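Local coordinates for protein putative NADPH-dependent oxidoreductase (Desulfitobacterium hafniense DCB-2, PDB 3DB2) that probably works as an NADPH-dependent oxidoreductase, with a Rossmann-fold domain expected to hold the dinucleotide beside a second, GFO/IDH/MocA-type domain, at residues C[7-12]-C[32-37]; C[20-25]-C[48-53]; C[60-65]-C[89-94]; C[28-33]-C[306-311]; C[82-87]-C[110-115]. One frame throughout, in Å; residues are numbered along the deposited sequence.

Contact 1. Residues C[7-12]-C[32-37]; sequences GVAAIG and LVTCYS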
# COMPACT_ATOMS: atom_id res chain seq x y z
N GLY C 7 39.16 0.90 -18.56
CA GLY C 7 39.44 2.29 -18.25
C GLY C 7 38.19 3.16 -18.23
O GLY C 7 37.44 3.22 -19.20
N VAL C 8 37.97 3.86 -17.12
CA VAL C 8 36.73 4.62 -16.97
C VAL C 8 37.02 6.08 -16.69
O VAL C 8 38.09 6.42 -16.15
CB VAL C 8 35.84 4.00 -15.87
CG1 VAL C 8 35.58 2.53 -16.23
CG2 VAL C 8 36.43 4.09 -14.48
N ALA C 9 36.09 6.94 -17.07
CA ALA C 9 36.15 8.37 -16.78
C ALA C 9 34.86 8.78 -16.07
O ALA C 9 33.80 8.34 -16.52
CB ALA C 9 36.30 9.28 -17.98
N ALA C 10 35.00 9.62 -15.06
CA ALA C 10 33.90 10.16 -14.28
C ALA C 10 33.51 11.51 -14.89
O ALA C 10 34.32 12.41 -15.01
CB ALA C 10 34.20 10.32 -12.79
N ILE C 11 32.26 11.62 -15.31
CA ILE C 11 31.70 12.86 -15.79
C ILE C 11 30.57 13.34 -14.89
O ILE C 11 29.54 12.68 -14.74
CB ILE C 11 31.26 12.70 -17.26
CG1 ILE C 11 32.47 12.47 -18.17
CG2 ILE C 11 30.45 13.89 -17.70
CD1 ILE C 11 32.14 11.82 -19.48
N GLY C 12 30.78 14.51 -14.28
CA GLY C 12 29.78 15.09 -13.38
C GLY C 12 30.30 14.81 -11.97
O GLY C 12 30.24 13.70 -11.44
N LEU C 32 40.11 3.95 -12.87
CA LEU C 32 39.74 5.35 -13.09
C LEU C 32 40.94 6.12 -13.66
O LEU C 32 41.94 6.27 -12.96
CB LEU C 32 39.25 5.97 -11.81
CG LEU C 32 38.65 7.36 -11.68
CD1 LEU C 32 37.70 7.79 -12.77
CD2 LEU C 32 37.88 7.44 -10.35
N VAL C 33 40.79 6.58 -14.89
CA VAL C 33 41.76 7.30 -15.69
C VAL C 33 41.64 8.81 -15.54
O VAL C 33 42.58 9.56 -15.26
CB VAL C 33 41.56 6.96 -17.20
CG1 VAL C 33 42.53 7.79 -18.03
CG2 VAL C 33 41.73 5.49 -17.51
N THR C 34 40.43 9.36 -15.72
CA THR C 34 40.29 10.80 -15.66
C THR C 34 38.87 11.15 -15.22
O THR C 34 38.03 10.29 -14.96
CB THR C 34 40.66 11.41 -17.03
OG1 THR C 34 40.77 12.83 -16.90
CG2 THR C 34 39.61 11.10 -18.08
N CYS C 35 38.63 12.44 -15.13
CA CYS C 35 37.36 13.03 -14.74
C CYS C 35 37.16 14.37 -15.42
O CYS C 35 38.07 15.12 -15.84
CB CYS C 35 37.32 13.10 -13.22
SG CYS C 35 38.29 14.49 -12.54
N TYR C 36 35.88 14.72 -15.56
CA TYR C 36 35.45 16.01 -16.09
C TYR C 36 34.30 16.54 -15.23
O TYR C 36 33.45 15.76 -14.85
CB TYR C 36 35.05 15.87 -17.56
CG TYR C 36 34.54 17.18 -18.10
CD1 TYR C 36 35.41 18.20 -18.47
CD2 TYR C 36 33.17 17.39 -18.23
CE1 TYR C 36 34.94 19.40 -18.97
CE2 TYR C 36 32.68 18.59 -18.73
CZ TYR C 36 33.57 19.58 -19.09
OH TYR C 36 33.08 20.78 -19.58
N SER C 37 34.34 17.83 -14.96
CA SER C 37 33.31 18.74 -14.49
C SER C 37 33.50 20.08 -15.18
O SER C 37 34.61 20.32 -15.66
CB SER C 37 33.36 18.93 -12.98
OG SER C 37 32.12 18.59 -12.36
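The first beta-alpha-beta unit of the Rossmann fold brings strands 6-11 and 30-36 together here as parallel neighbours, their short segments 18° apart. Between 7-12 and 32-37 four backbone hydrogen bonds run. V33 N gives the first, to V8 O at 3.0 Å, nearly along the C=O axis. A10 N then reaches T34 O at 3.1 Å, in the carbonyl plane and on a lone pair. Y36 N takes A10 O at 2.8 Å, and G12 N closes the ladder on Y36 O. A beta bulge at V33 shifts the register, so V8 pairs with L32 but A9 with T34. On one face L32 CD1 lies 4.3 Å from both V8 CG2 and A10 CB, and C35 CB sits beside A10 CB. On the other, T34 CG2 meets A9 CB at 3.8 Å, and I11 CG2 comes to the edge of the Y36 ring. G12, with phi 103°, has room for no CB, as expected of the first glycine in what looks like a Rossmann GxGxxA turn. F46 of helix 40-50 packs on A10, L32 and C35, helix 58-62 on I11, T34 and Y36, and strand 69-72 flanks strand 6-11.

Contact 2. Residues C[20-25]-C[48-53]; sequences MADAYT and KRYNCA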
# COMPACT_ATOMS: atom_id res chain seq x y z
N MSE C 20 29.74 6.91 -5.90
CA MSE C 20 29.98 5.87 -6.90
C MSE C 20 31.44 5.43 -6.86
O MSE C 20 31.71 4.23 -6.75
CB MSE C 20 29.58 6.32 -8.30
CG MSE C 20 28.08 6.39 -8.61
SE MSE C 20 27.08 4.76 -8.17
CE MSE C 20 27.90 3.62 -9.50
N ALA C 21 32.37 6.39 -6.93
CA ALA C 21 33.78 6.03 -6.99
C ALA C 21 34.26 5.33 -5.72
O ALA C 21 35.11 4.44 -5.76
CB ALA C 21 34.61 7.30 -7.26
N ASP C 22 33.74 5.72 -4.57
CA ASP C 22 34.06 5.02 -3.33
C ASP C 22 33.78 3.53 -3.48
O ASP C 22 34.47 2.64 -3.01
CB ASP C 22 33.23 5.62 -2.19
CG ASP C 22 33.83 6.91 -1.67
OD1 ASP C 22 34.90 7.32 -2.17
OD2 ASP C 22 33.19 7.52 -0.79
N ALA C 23 32.72 3.18 -4.21
CA ALA C 23 32.49 1.75 -4.44
C ALA C 23 33.28 1.19 -5.60
O ALA C 23 33.95 0.15 -5.46
CB ALA C 23 30.99 1.58 -4.63
N TYR C 24 33.23 1.81 -6.79
CA TYR C 24 33.73 1.12 -7.98
C TYR C 24 35.25 1.10 -8.01
O TYR C 24 35.83 0.24 -8.68
CB TYR C 24 33.15 1.67 -9.29
CG TYR C 24 33.40 3.07 -9.74
CD1 TYR C 24 34.65 3.47 -10.20
CD2 TYR C 24 32.39 4.03 -9.70
CE1 TYR C 24 34.90 4.76 -10.62
CE2 TYR C 24 32.62 5.33 -10.12
CZ TYR C 24 33.89 5.68 -10.58
OH TYR C 24 34.15 6.97 -11.00
N THR C 25 35.92 2.03 -7.32
CA THR C 25 37.40 1.98 -7.48
C THR C 25 37.97 0.83 -6.66
O THR C 25 39.16 0.53 -6.76
CB THR C 25 38.06 3.31 -7.09
OG1 THR C 25 37.76 3.63 -5.71
CG2 THR C 25 37.48 4.43 -7.94
N LYS C 48 42.22 14.50 -7.12
CA LYS C 48 43.18 14.28 -6.01
C LYS C 48 42.70 13.13 -5.14
O LYS C 48 43.42 12.18 -4.83
CB LYS C 48 43.32 15.60 -5.27
CG LYS C 48 44.32 15.59 -4.13
CD LYS C 48 44.42 16.95 -3.44
N ARG C 49 41.43 13.20 -4.74
CA ARG C 49 40.79 12.16 -3.94
C ARG C 49 41.02 10.78 -4.52
O ARG C 49 41.42 9.84 -3.83
CB ARG C 49 39.28 12.43 -3.89
CG ARG C 49 38.51 11.34 -3.18
CD ARG C 49 38.61 11.41 -1.67
NE ARG C 49 37.27 11.33 -1.09
CZ ARG C 49 36.60 10.21 -0.89
NH1 ARG C 49 37.11 9.02 -1.22
NH2 ARG C 49 35.39 10.29 -0.35
N TYR C 50 40.74 10.60 -5.81
CA TYR C 50 40.82 9.26 -6.40
C TYR C 50 42.10 9.14 -7.20
O TYR C 50 42.45 8.12 -7.79
CB TYR C 50 39.53 9.02 -7.21
CG TYR C 50 38.32 9.11 -6.30
CD1 TYR C 50 38.04 8.07 -5.41
CD2 TYR C 50 37.47 10.19 -6.30
CE1 TYR C 50 36.94 8.12 -4.57
CE2 TYR C 50 36.37 10.25 -5.46
CZ TYR C 50 36.12 9.20 -4.59
OH TYR C 50 35.03 9.25 -3.75
N ASN C 51 42.91 10.21 -7.24
CA ASN C 51 44.16 10.13 -7.98
C ASN C 51 44.04 9.71 -9.44
O ASN C 51 44.59 8.73 -9.95
CB ASN C 51 45.13 9.15 -7.31
CG ASN C 51 46.51 9.82 -7.44
OD1 ASN C 51 46.64 10.94 -6.92
ND2 ASN C 51 47.42 9.15 -8.11
N CYS C 52 43.28 10.47 -10.21
CA CYS C 52 43.26 10.23 -11.67
C CYS C 52 43.62 11.56 -12.33
O CYS C 52 43.99 12.47 -11.56
CB CYS C 52 41.89 9.72 -12.07
SG CYS C 52 40.51 10.73 -11.47
N ALA C 53 43.51 11.66 -13.64
CA ALA C 53 43.63 12.91 -14.35
C ALA C 53 42.32 13.69 -14.27
O ALA C 53 41.25 13.24 -13.87
CB ALA C 53 44.02 12.72 -15.82
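Two helices on the same side of the Rossmann sheet, 15-24 and 40-50, meet here near their C-terminal ends; the second finishes in a Schellman motif with N51 at positive phi. Y50 is the centrepiece. Its CG stands anti to the carbonyl carbon (chi1 -60°), which sends the ring across to the other helix. A21 CB sits over one face in a CH-pi contact, 3.7 Å from the ring centroid, while R49 CG lies against the opposite face, so the ring is sandwiched. At the ring's edge the hydroxyl gives a very short hydrogen bond, Y50 OH to D22 OD1 at 2.5 Å, meeting that oxygen from above the carboxylate plane. The same oxygen also takes R49 NH1 at 2.9 Å on its syn lone pair, a salt bridge whose hydrogen bond is bent to 131°. To arrive there the arginine chain turns at chi2 and chi3, laying its guanidinium over Y50 OH. Two donors on one oxygen should favour a charged D22. An alanine here would remove both bonds and would probably leave the Y50 hydroxyl and the R49 guanidinium more loosely placed. One turn on from A21, T25 OG1 gives a hydrogen bond to A21 O at 2.8 Å, so that carbonyl accepts from both T25 N and T25 OG1. F46 meets the Y50 ring from within its own helix, Y24 packs down on L30 and L32 of strand 30-36, and M20 and A23 face helix 302-316.

Contact 3. Residues C[60-65]-C[89-94]; sequences ALLARE and SGKHIY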
# COMPACT_ATOMS: atom_id res chain seq x y z
N ALA C 60 38.91 16.60 -24.62
CA ALA C 60 40.21 16.21 -24.10
C ALA C 60 40.05 14.84 -23.43
O ALA C 60 40.88 13.94 -23.51
CB ALA C 60 40.73 17.27 -23.15
N LEU C 61 38.91 14.71 -22.74
CA LEU C 61 38.60 13.42 -22.09
C LEU C 61 38.37 12.37 -23.16
O LEU C 61 38.91 11.25 -23.12
CB LEU C 61 37.39 13.61 -21.18
CG LEU C 61 36.90 12.48 -20.29
CD1 LEU C 61 36.29 13.09 -19.04
CD2 LEU C 61 35.92 11.63 -21.08
N LEU C 62 37.57 12.70 -24.17
CA LEU C 62 37.19 11.68 -25.15
C LEU C 62 38.36 11.27 -26.02
O LEU C 62 38.35 10.17 -26.58
CB LEU C 62 36.00 12.23 -25.92
CG LEU C 62 34.71 12.37 -25.10
CD1 LEU C 62 33.64 13.15 -25.86
CD2 LEU C 62 34.18 10.99 -24.70
N ALA C 63 39.37 12.12 -26.09
CA ALA C 63 40.57 11.82 -26.88
C ALA C 63 41.45 10.77 -26.22
O ALA C 63 42.32 10.18 -26.86
CB ALA C 63 41.40 13.07 -27.13
N ARG C 64 41.24 10.47 -24.94
CA ARG C 64 41.98 9.39 -24.31
C ARG C 64 41.53 8.00 -24.73
O ARG C 64 40.37 7.62 -24.57
CB ARG C 64 41.82 9.52 -22.80
CG ARG C 64 42.06 10.92 -22.26
CD ARG C 64 42.11 10.83 -20.75
NE ARG C 64 42.69 12.00 -20.13
CZ ARG C 64 43.88 12.18 -19.58
NH1 ARG C 64 44.77 11.21 -19.52
NH2 ARG C 64 44.15 13.38 -19.08
N GLU C 65 42.45 7.21 -25.28
CA GLU C 65 42.15 5.91 -25.85
C GLU C 65 41.98 4.87 -24.75
O GLU C 65 41.38 3.83 -24.98
CB GLU C 65 43.25 5.55 -26.86
CG GLU C 65 43.48 6.66 -27.89
CD GLU C 65 43.72 6.16 -29.30
OE1 GLU C 65 43.72 4.93 -29.52
OE2 GLU C 65 43.92 7.02 -30.21
N SER C 89 31.79 9.26 -29.68
CA SER C 89 33.23 9.05 -29.65
C SER C 89 33.59 7.61 -29.30
O SER C 89 34.76 7.28 -29.03
CB SER C 89 33.95 9.95 -28.65
OG SER C 89 34.14 11.24 -29.22
N GLY C 90 32.62 6.71 -29.31
CA GLY C 90 32.88 5.29 -29.15
C GLY C 90 32.98 4.85 -27.70
O GLY C 90 33.35 3.72 -27.43
N LYS C 91 32.65 5.73 -26.75
CA LYS C 91 32.71 5.28 -25.35
C LYS C 91 31.43 4.55 -24.92
O LYS C 91 30.35 5.01 -25.22
CB LYS C 91 32.96 6.46 -24.42
CG LYS C 91 34.09 7.42 -24.84
CD LYS C 91 35.38 6.69 -25.19
CE LYS C 91 36.53 7.70 -25.26
NZ LYS C 91 37.80 6.97 -25.55
N HIS C 92 31.64 3.44 -24.23
CA HIS C 92 30.58 2.69 -23.55
C HIS C 92 30.03 3.53 -22.41
O HIS C 92 30.71 4.37 -21.81
CB HIS C 92 31.12 1.34 -23.13
CG HIS C 92 31.72 0.59 -24.30
ND1 HIS C 92 33.01 0.11 -24.33
CD2 HIS C 92 31.25 0.29 -25.51
CE1 HIS C 92 33.25 -0.49 -25.49
NE2 HIS C 92 32.17 -0.40 -26.26
N ILE C 93 28.74 3.35 -22.06
CA ILE C 93 28.03 4.30 -21.24
C ILE C 93 27.50 3.67 -19.96
O ILE C 93 26.74 2.70 -20.03
CB ILE C 93 26.83 4.89 -22.00
CG1 ILE C 93 27.13 5.58 -23.34
CG2 ILE C 93 26.06 5.82 -21.08
CD1 ILE C 93 27.95 6.85 -23.21
N TYR C 94 27.87 4.24 -18.83
CA TYR C 94 27.14 4.10 -17.57
C TYR C 94 26.50 5.48 -17.33
O TYR C 94 27.16 6.52 -17.32
CB TYR C 94 28.01 3.56 -16.42
CG TYR C 94 27.22 3.51 -15.13
CD1 TYR C 94 27.14 4.60 -14.27
CD2 TYR C 94 26.53 2.37 -14.78
CE1 TYR C 94 26.42 4.60 -13.11
CE2 TYR C 94 25.79 2.33 -13.60
CZ TYR C 94 25.76 3.44 -12.78
OH TYR C 94 25.04 3.45 -11.61
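K91 leaves the turn ahead of strand 92-96 with CB pointing at segment 60-65, and CG, anti to the carbonyl carbon, lands 3.6 Å from L62 CD2. A bend at chi2 (-50°) then swings the chain round, and beyond it CD, CE and NZ run out extended. CE passes 3.3 Å from L62 O. At the tip NZ donates to R64 O at 2.8 Å, coming in above the carbonyl plane, and bonds V67 O as well. K91 is buried as a residue, and its ammonium is held by the carbonyls of R64 and V67, which ties it to the turn leading to strand 69-72. A methionine here would lose the charged tip and both of those bonds, and would probably leave that turn less firmly fixed. L62 also turns CD1 to S89 OG, 3.9 Å away. Next to S89, G90 takes positive phi as the C-prime residue of the Schellman motif that ends helix 79-88, and that turn sets K91 on its way. L62 packs further on Q85 and C86 of that helix, R64 NE makes a salt bridge with D55, and I93 carries the strand into the sheet against V70 and I72.

Contact 4. Residues C[28-33]-C[306-311]; sequences EKLKLV and EVEEVA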
# COMPACT_ATOMS: atom_id res chain seq x y z
N GLU C 28 38.95 -4.59 -9.21
CA GLU C 28 40.05 -5.06 -10.03
C GLU C 28 39.72 -5.04 -11.51
O GLU C 28 40.58 -5.20 -12.38
CB GLU C 28 40.40 -6.50 -9.62
CG GLU C 28 40.82 -6.61 -8.16
CD GLU C 28 42.01 -5.73 -7.83
OE1 GLU C 28 41.91 -4.49 -7.93
OE2 GLU C 28 43.07 -6.29 -7.48
N LYS C 29 38.44 -4.85 -11.85
CA LYS C 29 37.98 -4.85 -13.23
C LYS C 29 38.03 -3.46 -13.84
O LYS C 29 37.87 -3.34 -15.05
CB LYS C 29 36.56 -5.44 -13.30
CG LYS C 29 36.58 -6.91 -12.86
CD LYS C 29 35.22 -7.52 -12.66
CE LYS C 29 35.10 -8.91 -13.28
NZ LYS C 29 33.67 -9.37 -13.26
N LEU C 30 38.24 -2.43 -13.02
CA LEU C 30 38.15 -1.05 -13.41
C LEU C 30 39.42 -0.28 -13.05
O LEU C 30 40.05 -0.62 -12.06
CB LEU C 30 36.98 -0.36 -12.70
CG LEU C 30 35.62 -1.05 -12.75
CD1 LEU C 30 34.59 -0.41 -11.83
CD2 LEU C 30 35.08 -1.01 -14.19
N LYS C 31 39.70 0.74 -13.85
CA LYS C 31 40.76 1.72 -13.63
C LYS C 31 40.23 3.13 -13.91
O LYS C 31 39.91 3.47 -15.04
CB LYS C 31 41.97 1.42 -14.52
CG LYS C 31 42.96 2.54 -14.71
CD LYS C 31 43.54 2.62 -16.11
N LEU C 32 40.11 3.95 -12.87
CA LEU C 32 39.74 5.35 -13.09
C LEU C 32 40.94 6.12 -13.66
O LEU C 32 41.94 6.27 -12.96
CB LEU C 32 39.25 5.97 -11.81
CG LEU C 32 38.65 7.36 -11.68
CD1 LEU C 32 37.70 7.79 -12.77
CD2 LEU C 32 37.88 7.44 -10.35
N VAL C 33 40.79 6.58 -14.89
CA VAL C 33 41.76 7.30 -15.69
C VAL C 33 41.64 8.81 -15.54
O VAL C 33 42.58 9.56 -15.26
CB VAL C 33 41.56 6.96 -17.20
CG1 VAL C 33 42.53 7.79 -18.03
CG2 VAL C 33 41.73 5.49 -17.51
N GLU C 306 27.18 -2.99 -10.35
CA GLU C 306 26.51 -2.47 -11.56
C GLU C 306 27.50 -1.86 -12.55
O GLU C 306 27.33 -2.04 -13.76
CB GLU C 306 25.40 -1.51 -11.18
CG GLU C 306 25.71 -0.06 -10.89
CD GLU C 306 24.47 0.79 -10.58
OE1 GLU C 306 23.39 0.56 -11.14
OE2 GLU C 306 24.59 1.71 -9.75
N VAL C 307 28.53 -1.18 -12.05
CA VAL C 307 29.60 -0.67 -12.92
C VAL C 307 30.44 -1.81 -13.49
O VAL C 307 30.79 -1.85 -14.68
CB VAL C 307 30.46 0.36 -12.15
CG1 VAL C 307 31.51 0.98 -13.07
CG2 VAL C 307 29.56 1.44 -11.53
N GLU C 308 30.76 -2.81 -12.67
CA GLU C 308 31.50 -3.99 -13.07
C GLU C 308 30.82 -4.79 -14.19
O GLU C 308 31.50 -5.41 -15.02
CB GLU C 308 31.74 -4.95 -11.90
CG GLU C 308 32.87 -4.47 -10.99
CD GLU C 308 33.05 -5.38 -9.79
OE1 GLU C 308 32.13 -6.18 -9.46
OE2 GLU C 308 34.12 -5.32 -9.15
N GLU C 309 29.49 -4.78 -14.21
CA GLU C 309 28.74 -5.48 -15.23
C GLU C 309 29.03 -4.86 -16.60
O GLU C 309 29.09 -5.50 -17.65
CB GLU C 309 27.24 -5.39 -14.95
CG GLU C 309 26.32 -5.65 -16.13
CD GLU C 309 24.91 -5.99 -15.70
OE1 GLU C 309 24.70 -7.03 -15.02
OE2 GLU C 309 24.00 -5.21 -16.04
N VAL C 310 29.18 -3.53 -16.61
CA VAL C 310 29.43 -2.90 -17.92
C VAL C 310 30.80 -3.36 -18.44
O VAL C 310 30.96 -3.70 -19.61
CB VAL C 310 29.32 -1.38 -17.90
CG1 VAL C 310 29.49 -0.79 -19.30
CG2 VAL C 310 27.98 -0.94 -17.33
N ALA C 311 31.78 -3.36 -17.55
CA ALA C 311 33.13 -3.80 -17.83
C ALA C 311 33.13 -5.26 -18.28
O ALA C 311 33.83 -5.57 -19.24
CB ALA C 311 34.05 -3.71 -16.62
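L30 makes the tight half of this contact, where helix 302-316 crosses strand 30-36 almost at a right angle: the short axes meet at 96° and approach to 10.3 Å. Its CG stands anti to the carbonyl carbon, so the two methyls straddle the helix surface. CD1 presses on V307 CG1 at 3.6 Å, and CD2 rests on A311 CB at 3.8 Å, one helical turn further on. All three residues are buried and the packing is purely apolar. One residue back the contact loosens. K29 and E308, both partly exposed, cross with their aliphatic parts, K29 CD reaching E308 CD at 4.2 Å. Their charged ends do not meet: K29 NZ stays 5.2 Å from E308 OE1. Each has a firmer partner, K29 NZ pairing with D312 and E308 OE2 with R304 and the S27 hydroxyl, so opposite charges here add at most a weak, long-range pull. The helix, from late in the chain, lies on the Rossmann sheet beside helix 15-24. L30 also packs on Y24 and M69, and V307 on M20 and I71, while V310 reaches on to L121 of strand 120-123.

Contact 5. Residues C[82-87]-C[110-115]; sequences VIEQCA and DQVIKE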
# COMPACT_ATOMS: atom_id res chain seq x y z
N VAL C 82 25.01 14.50 -23.04
CA VAL C 82 26.33 13.98 -22.64
C VAL C 82 26.53 12.57 -23.18
O VAL C 82 27.59 12.23 -23.72
CB VAL C 82 26.48 14.02 -21.12
CG1 VAL C 82 27.78 13.35 -20.72
CG2 VAL C 82 26.44 15.45 -20.61
N ILE C 83 25.50 11.74 -23.06
CA ILE C 83 25.55 10.40 -23.66
C ILE C 83 25.78 10.49 -25.16
O ILE C 83 26.58 9.74 -25.74
CB ILE C 83 24.26 9.59 -23.35
CG1 ILE C 83 24.07 9.31 -21.86
CG2 ILE C 83 24.22 8.31 -24.14
CD1 ILE C 83 22.62 8.96 -21.46
N GLU C 84 25.12 11.40 -25.84
CA GLU C 84 25.30 11.47 -27.30
C GLU C 84 26.76 11.80 -27.63
O GLU C 84 27.34 11.13 -28.48
CB GLU C 84 24.35 12.48 -27.90
CG GLU C 84 22.90 12.09 -28.05
CD GLU C 84 21.96 13.23 -28.38
OE1 GLU C 84 22.29 14.40 -28.08
OE2 GLU C 84 20.88 12.98 -28.96
N GLN C 85 27.33 12.80 -26.95
CA GLN C 85 28.73 13.14 -27.21
C GLN C 85 29.66 12.00 -26.90
O GLN C 85 30.58 11.67 -27.66
CB GLN C 85 29.12 14.40 -26.43
CG GLN C 85 30.41 15.01 -26.98
CD GLN C 85 30.97 16.16 -26.20
OE1 GLN C 85 30.44 16.62 -25.19
NE2 GLN C 85 32.10 16.69 -26.66
N CYS C 86 29.45 11.29 -25.78
CA CYS C 86 30.38 10.20 -25.45
C CYS C 86 30.19 9.00 -26.37
O CYS C 86 31.14 8.41 -26.86
CB CYS C 86 30.20 9.77 -24.00
SG CYS C 86 30.55 11.07 -22.82
N ALA C 87 28.93 8.60 -26.62
CA ALA C 87 28.70 7.45 -27.48
C ALA C 87 29.21 7.69 -28.89
O ALA C 87 29.72 6.77 -29.55
CB ALA C 87 27.21 7.11 -27.47
N ASP C 110 18.14 6.14 -26.49
CA ASP C 110 17.96 4.83 -27.14
C ASP C 110 18.52 4.87 -28.56
O ASP C 110 19.22 3.97 -29.01
CB ASP C 110 16.49 4.48 -27.08
CG ASP C 110 16.13 3.06 -27.47
OD1 ASP C 110 16.96 2.14 -27.32
OD2 ASP C 110 14.99 2.86 -27.96
N GLN C 111 18.25 5.96 -29.27
CA GLN C 111 18.64 6.04 -30.68
C GLN C 111 20.15 6.08 -30.89
O GLN C 111 20.74 5.37 -31.72
CB GLN C 111 17.98 7.29 -31.25
CG GLN C 111 18.58 7.67 -32.60
CD GLN C 111 17.96 6.92 -33.75
OE1 GLN C 111 17.23 5.95 -33.56
NE2 GLN C 111 18.28 7.39 -34.96
N VAL C 112 20.81 6.92 -30.09
CA VAL C 112 22.29 7.02 -30.25
C VAL C 112 22.99 5.76 -29.81
O VAL C 112 24.06 5.43 -30.34
CB VAL C 112 22.79 8.28 -29.53
CG1 VAL C 112 22.91 8.08 -28.02
CG2 VAL C 112 24.14 8.74 -30.10
N ILE C 113 22.45 5.01 -28.84
CA ILE C 113 23.02 3.72 -28.48
C ILE C 113 22.77 2.71 -29.60
O ILE C 113 23.67 1.95 -29.97
CB ILE C 113 22.45 3.18 -27.16
CG1 ILE C 113 22.70 4.10 -25.96
CG2 ILE C 113 22.92 1.77 -26.81
CD1 ILE C 113 24.11 4.55 -25.69
N LYS C 114 21.56 2.72 -30.17
CA LYS C 114 21.33 1.87 -31.34
C LYS C 114 22.34 2.19 -32.44
O LYS C 114 23.07 1.30 -32.87
CB LYS C 114 19.87 2.06 -31.80
CG LYS C 114 18.84 1.37 -30.91
CD LYS C 114 17.39 1.61 -31.25
CE LYS C 114 17.02 3.08 -31.38
NZ LYS C 114 15.58 3.34 -31.71
N GLU C 115 22.37 3.45 -32.85
CA GLU C 115 23.28 3.96 -33.86
C GLU C 115 24.72 3.50 -33.63
O GLU C 115 25.34 2.84 -34.46
CB GLU C 115 23.32 5.49 -33.90
CG GLU C 115 22.35 6.15 -34.83
CD GLU C 115 21.84 7.50 -34.35
OE1 GLU C 115 22.53 8.16 -33.56
OE2 GLU C 115 20.72 7.90 -34.77
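Apolar packing carries this contact, between two helices of the Rossmann domain that run side by side in the same direction, their short axes 7° apart and 9.6 Å from each other. I83 and A87, one turn apart on helix 79-88, face V112 and I113 of helix 103-116. I83 CG2 touches both of them, lying 4.1 Å from V112 CG1 and equally far from I113 CD1. A87 CB, with no more than a methyl to offer, sits 4.4 Å from V112 CG2 and as far from I113 CD1, which curls back toward the interface through chi2 of -53°. V112 takes the less usual rotamer with CG1 between backbone N and carbonyl carbon (chi1 79°), which puts CG1 between I83 CG2 and the E84 stem and turns CG2 to E84 and A87.

The second kind of contact is the aliphatic stem of an acid. E84 CG packs on V112 CG1 at 4.0 Å, the shortest approach here, while the carboxylate goes on to a salt bridge with R108 from an earlier turn of the partner helix.

Two further polar side-chain pairs lie within helix 103-116. Q111 NE2 makes a very short and strongly bent bond to E115 OE2, 2.5 Å long, and K114 NZ has a long salt bridge to D110 OD2 at 3.8 Å. Inward, I83 and I113 both rest on I93 of strand 92-96, and on the far flank Q85 and C86 pack against M58 and L62 of helix 58-62.

How the contacts relate
From the N terminus, contact 1 closes the first loop, around helix 15-24, and ties strands 6-11 and 30-36. Contact 2 opens inside that loop and closes beyond it, so the two cross; a probable hydrogen bond from A53 N to V33 O joins them at the sheet. Contact 4 starts on the strand where contact 1 ends, crosses contact 2, and closes 272 residues later, bringing a late helix back to the Rossmann domain. Contacts 3 and 5 lie nested within that long loop and cross each other, sharing the turn where K91 N meets C86 O. Contacts 2 and 4 pack on one face of the parallel sheet, contacts 3 and 5 toward the other; Y94 OH to E306 OE2 bridges contacts 3 and 4.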